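Local coordinates for protein CCMAN5 (Cellulosimicrobium cellulans, PDB 2XSG) that hydrolyses alpha-mannosidic linkages as a calcium-containing family GH92 glycosidase, enabling mannose-6-phosphate modification of yeast-produced human lysosomal enzymes, at residues W610-Y615 and V689-F694; K617-R622 and T645-L650. All coordinates share one frame; numbering follows the deposited sequence.

Contact 1: residues W610-Y615 and V689-F694; sequences WARAIY and VGSPFF
Helix 604-616 of the GH92 catalytic domain, whose family has an (alpha/alpha)6-barrel core, presents Ala611, Arg612 and Tyr615 to a later loop of that domain, between strands 686-689 and 696-700. The apolar part centres on Phe693, whose CZ meets CB of Tyr615 at 3.7 Å. Tyr615 carries its ring beside its own backbone N (chi1 -67°), so the ring leads away from the loop and the methylene, not the phenol, makes the touch. CD of Arg612 passes CD1 of Phe693 at 4.2 Å. The same phenylalanine turns its CB over the centre of the Phe694 ring, 3.8 Å above the plane, while Ala673 and Ala674 of helix 665-675 pack against its ring. Ala611 CB points toward the loop, 4.2 Å from Ser691 N.

The polar part runs through one water. Arg612 sets CG anti to the backbone N and then bends at chi2 (70°), which brings its guanidinium round to the loop. NH1 donates to the water, in the guanidinium plane, at 2.9 Å. The water spends one proton on Ser691 OG at 2.8 Å and the other on Pro692 O at 2.6 Å. Ser691 OG is also bonded to Phe719 O, and Thr301 OG1 is bonded to both Arg612 NH1 and Phe693 O.

Helix and loop are therefore held by close packing together with a three-bond water bridge. The buried guanidinium charge is probably offset in part by the water and the Thr301 hydroxyl that NH1 meets, and between 610-615 and 689-694 Arg612 is linked through the water rather than by a direct hydrogen bond.

Contact 2: residues K617-R622 and T645-L650; sequences KETWNR and TKVYRL
The Arg649 guanidinium has Thr645 OG1 over one face, 3.3 Å above the plane and offset toward the rim, and Lys646 CG in plane at its edge. Glu618 OE2 also stands near that plane, but 4.3 Å from Arg649 NH2, too far for a salt bridge. With CG anti to its carbonyl carbon (chi1 -74°), Asn621 points its amide ND2 back to Thr619 OG1, at 3.3 Å and tilted 31° out of the amide plane. A weak bond from ND2 reaches Thr619 O.

Thr619 and Thr645 form an antiparallel hydrogen-bonded pair. Thr619 N gives its proton to Thr645 O at 2.9 Å, arriving above the carbonyl plane. The return bond, Thr645 N to Thr619 O, measures 3.0 Å. Beyond this pair water takes over: one molecule accepts from Val647 N at 3.0 Å and bonds both Lys617 O and Thr619 OG1, and a second links Lys617 O to Tyr648 N. Thr619 holds OG1 between backbone N and carbonyl carbon (chi1 47°), where it meets both water and Asn621 ND2. Val647 CG2 rests 3.6 Å from Thr619 OG1 and also touches Asn621 OD1.

Following directly on helix 604-616, strand 618-623 edges a three-stranded antiparallel sheet beside 638-646. Direct bonding stops at the threonine pair, the chain turning away from Val647 on and water carrying its backbone groups, while exposed Glu618 and Arg649 probably attract each other only mildly.

Overall arrangement
Contact 1 is buried, whereas contact 2 is only partly so, with Glu618 exposed at its edge. They share a continuous piece of chain, since helix 604-616 of contact 1 runs directly into strand 618-623 of contact 2. The two meet where two rings come together, Tyr615 CD1 to Tyr648 CE1, 3.3 Å, and where Thr619 CG2 packs on the helix backbone. Contact 1 joins helix to loop by side-chain packing and one water; contact 2 joins a strand to the end of its neighbour and the loop that follows, through backbone bonds extended by water. Neither touches the calcium ion, which lies about 13 Å from the Tyr615 side chain and about 12 Å from that of Val647.

Contact 1: residues W610-Y615 and V689-F694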
loop_
_atom_site.group_PDB
_atom_site.type_symbol
_atom_site.label_atom_id
_atom_site.label_comp_id
_atom_site.label_asym_id
_atom_site.label_seq_id
_atom_site.Cartn_x
_atom_site.Cartn_y
_atom_site.Cartn_z
ATOM N N TRP A 610 5.933 -10.033 21.078
ATOM C CA TRP A 610 5.673 -10.374 19.682
ATOM C C TRP A 610 5.757 -9.196 18.738
ATOM O O TRP A 610 6.252 -9.346 17.613
ATOM C CB TRP A 610 4.332 -11.111 19.536
ATOM C CG TRP A 610 4.491 -12.534 19.971
ATOM C CD1 TRP A 610 3.958 -13.129 21.089
ATOM C CD2 TRP A 610 5.302 -13.529 19.329
ATOM N NE1 TRP A 610 4.370 -14.444 21.156
ATOM C CE2 TRP A 610 5.189 -14.713 20.087
ATOM C CE3 TRP A 610 6.086 -13.541 18.159
ATOM C CZ2 TRP A 610 5.839 -15.892 19.726
ATOM C CZ3 TRP A 610 6.738 -14.713 17.803
ATOM C CH2 TRP A 610 6.607 -15.873 18.583
ATOM N N ALA A 611 5.288 -8.031 19.194
ATOM C CA ALA A 611 5.427 -6.792 18.418
ATOM C C ALA A 611 6.899 -6.464 18.166
ATOM O O ALA A 611 7.304 -6.253 17.018
ATOM C CB ALA A 611 4.723 -5.630 19.098
ATOM N N ARG A 612 7.708 -6.456 19.222
ATOM C CA ARG A 612 9.130 -6.193 19.043
ATOM C C ARG A 612 9.803 -7.267 18.171
ATOM O O ARG A 612 10.645 -6.937 17.327
ATOM C CB ARG A 612 9.843 -6.027 20.395
ATOM C CG ARG A 612 11.309 -5.613 20.285
ATOM C CD ARG A 612 11.500 -4.190 19.787
ATOM N NE ARG A 612 12.889 -3.910 19.395
ATOM C CZ ARG A 612 13.636 -2.917 19.881
ATOM N NH1 ARG A 612 13.144 -2.068 20.776
ATOM N NH2 ARG A 612 14.881 -2.742 19.435
ATOM N N ALA A 613 9.408 -8.530 18.347
ATOM C CA ALA A 613 10.050 -9.665 17.652
ATOM C C ALA A 613 9.760 -9.725 16.145
ATOM O O ALA A 613 10.682 -9.816 15.311
ATOM C CB ALA A 613 9.658 -10.998 18.328
ATOM N N ILE A 614 8.475 -9.680 15.800
ATOM C CA ILE A 614 8.055 -9.748 14.396
ATOM C C ILE A 614 8.687 -8.617 13.596
ATOM O O ILE A 614 9.143 -8.820 12.472
ATOM C CB ILE A 614 6.501 -9.727 14.253
ATOM C CG1 ILE A 614 5.888 -11.001 14.854
ATOM C CG2 ILE A 614 6.058 -9.646 12.745
ATOM C CD1 ILE A 614 4.385 -10.893 15.174
ATOM N N TYR A 615 8.722 -7.426 14.172
ATOM C CA TYR A 615 9.117 -6.244 13.388
ATOM C C TYR A 615 10.608 -5.904 13.453
ATOM O O TYR A 615 11.108 -5.209 12.577
ATOM C CB TYR A 615 8.276 -5.025 13.765
ATOM C CG TYR A 615 6.839 -5.178 13.366
ATOM C CD1 TYR A 615 6.429 -4.864 12.074
ATOM C CD2 TYR A 615 5.891 -5.654 14.276
ATOM C CE1 TYR A 615 5.114 -5.013 11.681
ATOM C CE2 TYR A 615 4.562 -5.807 13.901
ATOM C CZ TYR A 615 4.175 -5.478 12.593
ATOM O OH TYR A 615 2.860 -5.621 12.210
ATOM N N VAL A 689 -1.838 -0.792 22.577
ATOM C CA VAL A 689 -0.460 -0.533 22.968
ATOM C C VAL A 689 0.402 -1.752 22.665
ATOM O O VAL A 689 0.016 -2.891 22.975
ATOM C CB VAL A 689 -0.360 -0.159 24.463
ATOM C CG1 VAL A 689 1.092 -0.188 24.941
ATOM C CG2 VAL A 689 -0.966 1.227 24.697
ATOM N N GLY A 690 1.555 -1.512 22.037
ATOM C CA GLY A 690 2.523 -2.577 21.749
ATOM C C GLY A 690 3.836 -2.381 22.485
ATOM O O GLY A 690 3.846 -2.206 23.707
ATOM N N SER A 691 4.934 -2.401 21.732
ATOM C CA SER A 691 6.269 -2.192 22.279
ATOM C C SER A 691 6.986 -1.087 21.503
ATOM O O SER A 691 7.701 -1.375 20.536
ATOM C CB SER A 691 7.060 -3.507 22.231
ATOM O OG SER A 691 8.381 -3.351 22.738
ATOM N N PRO A 692 6.790 0.189 21.908
ATOM C CA PRO A 692 7.447 1.291 21.190
ATOM C C PRO A 692 8.947 1.041 21.041
ATOM O O PRO A 692 9.605 0.676 22.024
ATOM C CB PRO A 692 7.204 2.528 22.075
ATOM C CG PRO A 692 6.206 2.143 23.100
ATOM C CD PRO A 692 5.967 0.648 23.047
ATOM N N PHE A 693 9.475 1.242 19.831
ATOM C CA PHE A 693 10.873 0.903 19.517
ATOM C C PHE A 693 11.882 1.909 20.030
ATOM O O PHE A 693 13.008 1.536 20.321
ATOM C CB PHE A 693 11.137 0.810 18.001
ATOM C CG PHE A 693 10.288 -0.182 17.255
ATOM C CD1 PHE A 693 9.388 -1.025 17.904
ATOM C CD2 PHE A 693 10.448 -0.299 15.877
ATOM C CE1 PHE A 693 8.633 -1.927 17.187
ATOM C CE2 PHE A 693 9.690 -1.194 15.146
ATOM C CZ PHE A 693 8.782 -2.017 15.802
ATOM N N PHE A 694 11.496 3.180 20.082
ATOM C CA PHE A 694 12.472 4.265 20.235
ATOM C C PHE A 694 12.358 5.012 21.557
ATOM O O PHE A 694 11.282 5.066 22.164
ATOM C CB PHE A 694 12.365 5.237 19.057
ATOM C CG PHE A 694 12.499 4.569 17.707
ATOM C CD1 PHE A 694 13.671 3.927 17.344
ATOM C CD2 PHE A 694 11.453 4.579 16.803
ATOM C CE1 PHE A 694 13.790 3.306 16.092
ATOM C CE2 PHE A 694 11.564 3.960 15.554
ATOM C CZ PHE A 694 12.731 3.335 15.199
HETATM O O HOH W 1 10.604 -1.715 22.184
#

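Contact 2: residues K617-R622 and T645-L650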
loop_
_atom_site.group_PDB
_atom_site.type_symbol
_atom_site.label_atom_id
_atom_site.label_comp_id
_atom_site.label_asym_id
_atom_site.label_seq_id
_atom_site.Cartn_x
_atom_site.Cartn_y
_atom_site.Cartn_z
ATOM N N LYS A 617 13.213 -8.356 14.964
ATOM C CA LYS A 617 14.040 -9.526 15.265
ATOM C C LYS A 617 13.729 -10.677 14.290
ATOM O O LYS A 617 12.948 -10.509 13.354
ATOM C CB LYS A 617 13.794 -9.981 16.712
ATOM C CG LYS A 617 14.093 -8.920 17.775
ATOM C CD LYS A 617 13.738 -9.435 19.166
ATOM C CE LYS A 617 14.100 -8.443 20.251
ATOM N NZ LYS A 617 15.571 -8.262 20.405
ATOM N N GLU A 618 14.367 -11.823 14.502
ATOM C CA GLU A 618 14.064 -13.036 13.764
ATOM C C GLU A 618 12.896 -13.722 14.432
ATOM O O GLU A 618 12.847 -13.790 15.657
ATOM C CB GLU A 618 15.238 -14.000 13.800
ATOM C CG GLU A 618 16.476 -13.555 13.057
ATOM C CD GLU A 618 17.350 -14.741 12.696
ATOM O OE1 GLU A 618 17.275 -15.766 13.410
ATOM O OE2 GLU A 618 18.075 -14.669 11.682
ATOM N N THR A 619 11.957 -14.222 13.634
ATOM C CA THR A 619 10.866 -15.052 14.143
ATOM C C THR A 619 10.721 -16.327 13.325
ATOM O O THR A 619 11.225 -16.408 12.200
ATOM C CB THR A 619 9.495 -14.335 14.071
ATOM O OG1 THR A 619 9.338 -13.734 12.774
ATOM C CG2 THR A 619 9.375 -13.276 15.164
ATOM N N TRP A 620 10.006 -17.304 13.889
ATOM C CA TRP A 620 9.570 -18.483 13.143
ATOM C C TRP A 620 8.467 -18.125 12.161
ATOM O O TRP A 620 7.485 -17.475 12.519
ATOM C CB TRP A 620 9.070 -19.570 14.089
ATOM C CG TRP A 620 10.189 -20.338 14.705
ATOM C CD1 TRP A 620 10.543 -20.360 16.033
ATOM C CD2 TRP A 620 11.123 -21.180 14.021
ATOM N NE1 TRP A 620 11.622 -21.185 16.210
ATOM C CE2 TRP A 620 12.008 -21.697 14.997
ATOM C CE3 TRP A 620 11.286 -21.571 12.684
ATOM C CZ2 TRP A 620 13.046 -22.583 14.674
ATOM C CZ3 TRP A 620 12.325 -22.447 12.362
ATOM C CH2 TRP A 620 13.193 -22.940 13.354
ATOM N N ASN A 621 8.659 -18.541 10.913
ATOM C CA ASN A 621 7.674 -18.315 9.864
ATOM C C ASN A 621 7.257 -19.608 9.206
ATOM O O ASN A 621 8.068 -20.270 8.552
ATOM C CB ASN A 621 8.198 -17.318 8.837
ATOM C CG ASN A 621 8.183 -15.907 9.371
ATOM O OD1 ASN A 621 7.188 -15.198 9.232
ATOM N ND2 ASN A 621 9.257 -15.517 10.055
ATOM N N ARG A 622 5.995 -19.974 9.432
ATOM C CA ARG A 622 5.407 -21.173 8.854
ATOM C C ARG A 622 4.720 -20.883 7.522
ATOM O O ARG A 622 4.763 -21.703 6.594
ATOM C CB ARG A 622 4.414 -21.829 9.836
ATOM C CG ARG A 622 3.641 -23.014 9.227
ATOM C CD ARG A 622 2.770 -23.765 10.232
ATOM N NE ARG A 622 1.949 -24.780 9.552
ATOM C CZ ARG A 622 1.049 -25.568 10.143
ATOM N NH1 ARG A 622 0.842 -25.523 11.454
ATOM N NH2 ARG A 622 0.362 -26.429 9.410
ATOM N N THR A 645 13.692 -16.236 10.549
ATOM C CA THR A 645 14.199 -15.162 9.712
ATOM C C THR A 645 13.537 -13.859 10.130
ATOM O O THR A 645 12.483 -13.883 10.782
ATOM C CB THR A 645 13.899 -15.461 8.216
ATOM O OG1 THR A 645 14.391 -14.401 7.398
ATOM C CG2 THR A 645 12.389 -15.644 7.980
ATOM N N LYS A 646 14.166 -12.731 9.796
ATOM C CA LYS A 646 13.543 -11.423 10.002
ATOM C C LYS A 646 12.446 -11.260 8.966
ATOM O O LYS A 646 12.621 -11.618 7.800
ATOM C CB LYS A 646 14.535 -10.274 9.835
ATOM C CG LYS A 646 15.688 -10.236 10.808
ATOM C CD LYS A 646 16.363 -8.855 10.721
ATOM C CE LYS A 646 16.836 -8.357 12.080
ATOM N NZ LYS A 646 17.663 -7.115 11.898
ATOM N N VAL A 647 11.324 -10.699 9.396
ATOM C CA VAL A 647 10.183 -10.481 8.509
ATOM C C VAL A 647 10.466 -9.236 7.674
ATOM O O VAL A 647 10.177 -9.195 6.482
ATOM C CB VAL A 647 8.872 -10.376 9.337
ATOM C CG1 VAL A 647 7.708 -9.794 8.523
ATOM C CG2 VAL A 647 8.497 -11.739 9.878
ATOM N N TYR A 648 11.049 -8.236 8.325
ATOM C CA TYR A 648 11.407 -6.976 7.710
ATOM C C TYR A 648 12.927 -6.822 7.703
ATOM O O TYR A 648 13.543 -6.919 8.772
ATOM C CB TYR A 648 10.825 -5.828 8.533
ATOM C CG TYR A 648 9.335 -5.664 8.424
ATOM C CD1 TYR A 648 8.473 -6.423 9.211
ATOM C CD2 TYR A 648 8.786 -4.711 7.572
ATOM C CE1 TYR A 648 7.082 -6.273 9.115
ATOM C CE2 TYR A 648 7.386 -4.529 7.485
ATOM C CZ TYR A 648 6.550 -5.318 8.261
ATOM O OH TYR A 648 5.193 -5.150 8.179
ATOM N N ARG A 649 13.516 -6.584 6.522
ATOM C CA ARG A 649 14.977 -6.356 6.382
ATOM C C ARG A 649 15.253 -5.016 5.710
ATOM O O ARG A 649 14.495 -4.609 4.828
ATOM C CB ARG A 649 15.664 -7.446 5.526
ATOM C CG ARG A 649 15.302 -8.889 5.856
ATOM C CD ARG A 649 16.439 -9.878 5.591
ATOM N NE ARG A 649 16.587 -10.686 6.805
ATOM C CZ ARG A 649 17.094 -11.915 6.878
ATOM N NH1 ARG A 649 17.516 -12.537 5.787
ATOM N NH2 ARG A 649 17.159 -12.534 8.064
ATOM N N LEU A 650 16.354 -4.353 6.086
ATOM C CA LEU A 650 16.825 -3.215 5.312
ATOM C C LEU A 650 17.698 -3.777 4.188
ATOM O O LEU A 650 18.933 -3.725 4.241
ATOM C CB LEU A 650 17.590 -2.185 6.162
ATOM C CG LEU A 650 17.758 -0.810 5.491
ATOM C CD1 LEU A 650 16.455 -0.003 5.496
ATOM C CD2 LEU A 650 18.876 -0.007 6.149
HETATM O O HOH W 2 11.624 -8.396 11.281
HETATM O O HOH W 3 10.581 -11.240 12.239
#